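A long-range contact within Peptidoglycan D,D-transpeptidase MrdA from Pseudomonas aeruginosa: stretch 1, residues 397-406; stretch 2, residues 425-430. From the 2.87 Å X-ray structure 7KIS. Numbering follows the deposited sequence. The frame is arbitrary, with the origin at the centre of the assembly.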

# COMPACT_ATOMS: atom_id res chain seq x y z
N GLY A 397 -4.24 -11.47 -23.86
CA GLY A 397 -2.90 -12.02 -23.90
C GLY A 397 -2.07 -11.53 -22.74
O GLY A 397 -2.19 -10.39 -22.29
N ILE A 398 -1.17 -12.40 -22.26
CA ILE A 398 -0.34 -12.04 -21.11
C ILE A 398 0.75 -11.06 -21.51
O ILE A 398 1.29 -10.34 -20.65
N ASP A 399 1.09 -11.00 -22.79
CA ASP A 399 2.09 -10.04 -23.24
C ASP A 399 1.63 -8.61 -23.02
O ASP A 399 2.40 -7.76 -22.56
N ARG A 400 0.38 -8.32 -23.36
CA ARG A 400 -0.17 -6.98 -23.19
C ARG A 400 -0.86 -6.81 -21.84
O ARG A 400 -1.19 -5.68 -21.47
N LEU A 401 -1.06 -7.90 -21.09
CA LEU A 401 -1.59 -7.80 -19.73
C LEU A 401 -0.49 -7.44 -18.75
O LEU A 401 -0.63 -6.47 -17.99
N HIS A 402 0.60 -8.21 -18.74
CA HIS A 402 1.73 -7.89 -17.86
C HIS A 402 2.26 -6.49 -18.13
O HIS A 402 2.71 -5.81 -17.20
N ALA A 403 2.22 -6.04 -19.39
CA ALA A 403 2.69 -4.70 -19.71
C ALA A 403 1.77 -3.63 -19.12
O ALA A 403 2.25 -2.59 -18.66
N PHE A 404 0.46 -3.87 -19.14
CA PHE A 404 -0.48 -2.87 -18.62
C PHE A 404 -0.46 -2.82 -17.10
O PHE A 404 -0.40 -1.74 -16.51
N MET A 405 -0.50 -3.99 -16.45
CA MET A 405 -0.46 -4.02 -14.99
C MET A 405 0.89 -3.56 -14.45
O MET A 405 0.97 -3.18 -13.27
N SER A 406 1.94 -3.58 -15.27
CA SER A 406 3.22 -3.04 -14.84
C SER A 406 3.17 -1.52 -14.77
O SER A 406 3.70 -0.91 -13.83
N LEU A 425 5.53 -9.48 -7.80
CA LEU A 425 5.70 -10.23 -9.04
C LEU A 425 4.50 -10.02 -9.94
O LEU A 425 3.36 -10.26 -9.53
N MET A 426 4.76 -9.56 -11.16
CA MET A 426 3.76 -9.52 -12.22
C MET A 426 4.24 -10.46 -13.32
O MET A 426 5.08 -10.07 -14.14
N PRO A 427 3.75 -11.70 -13.36
CA PRO A 427 4.36 -12.70 -14.23
C PRO A 427 4.20 -12.37 -15.71
O PRO A 427 3.19 -11.82 -16.14
N SER A 428 5.21 -12.75 -16.47
CA SER A 428 5.25 -12.54 -17.91
C SER A 428 5.75 -13.82 -18.56
O SER A 428 6.11 -14.79 -17.87
N ARG A 429 5.79 -13.84 -19.89
CA ARG A 429 6.32 -15.01 -20.58
C ARG A 429 7.83 -15.15 -20.38
O ARG A 429 8.35 -16.27 -20.34
N GLU A 430 8.54 -14.03 -20.24
CA GLU A 430 9.98 -14.09 -20.01
C GLU A 430 10.32 -14.57 -18.60
O GLU A 430 11.33 -15.26 -18.42

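The contact sets one side of the helix 398-406 against the extended segment 425-428 and Arg 429, which begins the helix that follows. The two stretches bury 426 Å² between them. The nearest CA atoms are those of His 402 and Ser 428, 5.8 Å apart. The side chains that face the partner from the first stretch are Ile 398, His 402 and Met 405, with spacings of four and three residues, as expected for one side of a helix. From the second stretch, Met 426 and Arg 429 point toward the helix, while Pro 427 between them points away.

His 402 is the centre of the contact. Its chi1 is t (152°) and its chi2 is 88°. This conformation turns the ring so that ND1 of His 402 lies 2.9 Å from Met 426 O. ND1 donates a hydrogen bond to that carbonyl, which lies near the ring plane. The N-H...O angle is 130°, so the bond is weak. One face of the same ring is covered by Ser 428. Ser 428 CB sits 3.5 Å from the centroid of the His 402 ring and 9° off the ring normal, a CH-pi contact. The ring thus uses its edge for a polar partner and a face for an aliphatic one. Nearer the backbone, His 402 CB packs 3.5 Å from Pro 427 O.

Ser 428 has an off-well chi1 of 98°. Its CA-to-CB bond points sideways, and CB meets the histidine while OG turns to its own chain. Ser 428 OG accepts a capping bond from Glu 430 N at 3.0 Å, with Ser 428 at the N-cap of the second helix.

Met 426 has the largest covered area of any residue here. Its rotamer is t, p, t, with chi2 at 37°. The side chain reaches in to the helix, and its terminal methyl meets Leu 401 and Met 405. Met 426 CE lies 3.7 Å from Met 405 CB and 4.2 Å from Leu 401 CG. Met 405 is m, m, m. Its CB points toward the second stretch, but the end of its side chain leads away, so the methionine contact falls near its base. Leu 401 (t, p) points sideways and makes a minor contribution.

Ile 398 is buried, with chi1 t and chi2 p. Ile 398 CG1 lies 4.0 Å from Pro 427 O, and Ile 398 CG2 lies 3.9 Å from Arg 429 NH1. The two branches therefore touch different residues of the second stretch.

Arg 429 extends through chi1 and chi2, both t, then bends at chi3 (-31°, off). The bend brings its guanidinium beside the start of the first helix. There Arg 429 NH1 forms a salt bridge with Asp 399 OD2 at 3.5 Å, a long distance for such a pair. The carboxylate oxygen OD2 lies near the guanidinium plane. Asp 399 has chi1 m; its CB points sideways, but its end comes nearer to the second stretch. Both residues are exposed, so this charged pair lies at the solvent-facing margin of the contact.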

# COMPACT_ATOMS: atom_id res chain seq x y z
CB ILE A 398 0.24 -13.30 -20.43
CG1 ILE A 398 0.70 -12.95 -19.02
CG2 ILE A 398 1.40 -13.85 -21.24
CD1 ILE A 398 -0.28 -12.07 -18.27
CB ASP A 399 2.42 -10.28 -24.72
CG ASP A 399 3.28 -11.51 -24.96
OD1 ASP A 399 4.11 -11.84 -24.08
OD2 ASP A 399 3.14 -12.13 -26.03
CB ARG A 400 -1.17 -6.67 -24.30
CG ARG A 400 -0.63 -6.81 -25.71
CD ARG A 400 -1.70 -6.49 -26.75
NE ARG A 400 -2.90 -7.31 -26.57
CZ ARG A 400 -3.96 -7.27 -27.38
NH1 ARG A 400 -3.96 -6.47 -28.43
NH2 ARG A 400 -5.01 -8.05 -27.14
CB LEU A 401 -2.29 -9.11 -19.33
CG LEU A 401 -2.81 -9.20 -17.89
CD1 LEU A 401 -3.77 -8.06 -17.61
CD2 LEU A 401 -3.49 -10.55 -17.64
CB HIS A 402 2.84 -8.93 -18.04
CG HIS A 402 4.21 -8.41 -17.77
ND1 HIS A 402 4.77 -8.42 -16.51
CD2 HIS A 402 5.14 -7.86 -18.59
CE1 HIS A 402 5.99 -7.90 -16.56
NE2 HIS A 402 6.23 -7.55 -17.81
CB ALA A 403 2.80 -4.54 -21.23
CB PHE A 404 -1.89 -3.17 -19.13
CG PHE A 404 -2.83 -2.00 -19.00
CD1 PHE A 404 -3.51 -1.77 -17.82
CD2 PHE A 404 -3.04 -1.14 -20.06
CE1 PHE A 404 -4.38 -0.70 -17.69
CE2 PHE A 404 -3.90 -0.07 -19.95
CZ PHE A 404 -4.57 0.15 -18.76
CB MET A 405 -0.79 -5.42 -14.48
CG MET A 405 -2.12 -5.96 -14.98
SD MET A 405 -3.53 -4.98 -14.43
CE MET A 405 -3.67 -5.51 -12.73
CB SER A 406 4.34 -3.50 -15.77
OG SER A 406 5.59 -3.45 -15.12
CB LEU A 425 5.89 -11.73 -8.75
CG LEU A 425 6.10 -12.61 -9.99
CD1 LEU A 425 7.33 -12.16 -10.76
CD2 LEU A 425 6.20 -14.07 -9.59
CB MET A 426 3.56 -8.10 -12.77
CG MET A 426 2.40 -7.98 -13.75
SD MET A 426 1.01 -9.02 -13.28
CE MET A 426 0.06 -9.03 -14.80
CB PRO A 427 3.63 -13.99 -13.87
CG PRO A 427 2.34 -13.55 -13.27
CD PRO A 427 2.63 -12.25 -12.58
CB SER A 428 6.12 -11.33 -18.28
OG SER A 428 7.42 -11.73 -18.68
CB ARG A 429 5.99 -14.94 -22.07
CG ARG A 429 6.46 -16.15 -22.88
CD ARG A 429 6.00 -16.09 -24.33
NE ARG A 429 4.72 -15.40 -24.49
CZ ARG A 429 3.54 -16.02 -24.57
NH1 ARG A 429 2.43 -15.31 -24.72
NH2 ARG A 429 3.48 -17.34 -24.49
CB GLU A 430 10.61 -12.73 -20.28
CG GLU A 430 10.09 -12.03 -21.54
CD GLU A 430 10.67 -12.59 -22.82
OE1 GLU A 430 10.70 -13.83 -22.99
OE2 GLU A 430 11.10 -11.78 -23.68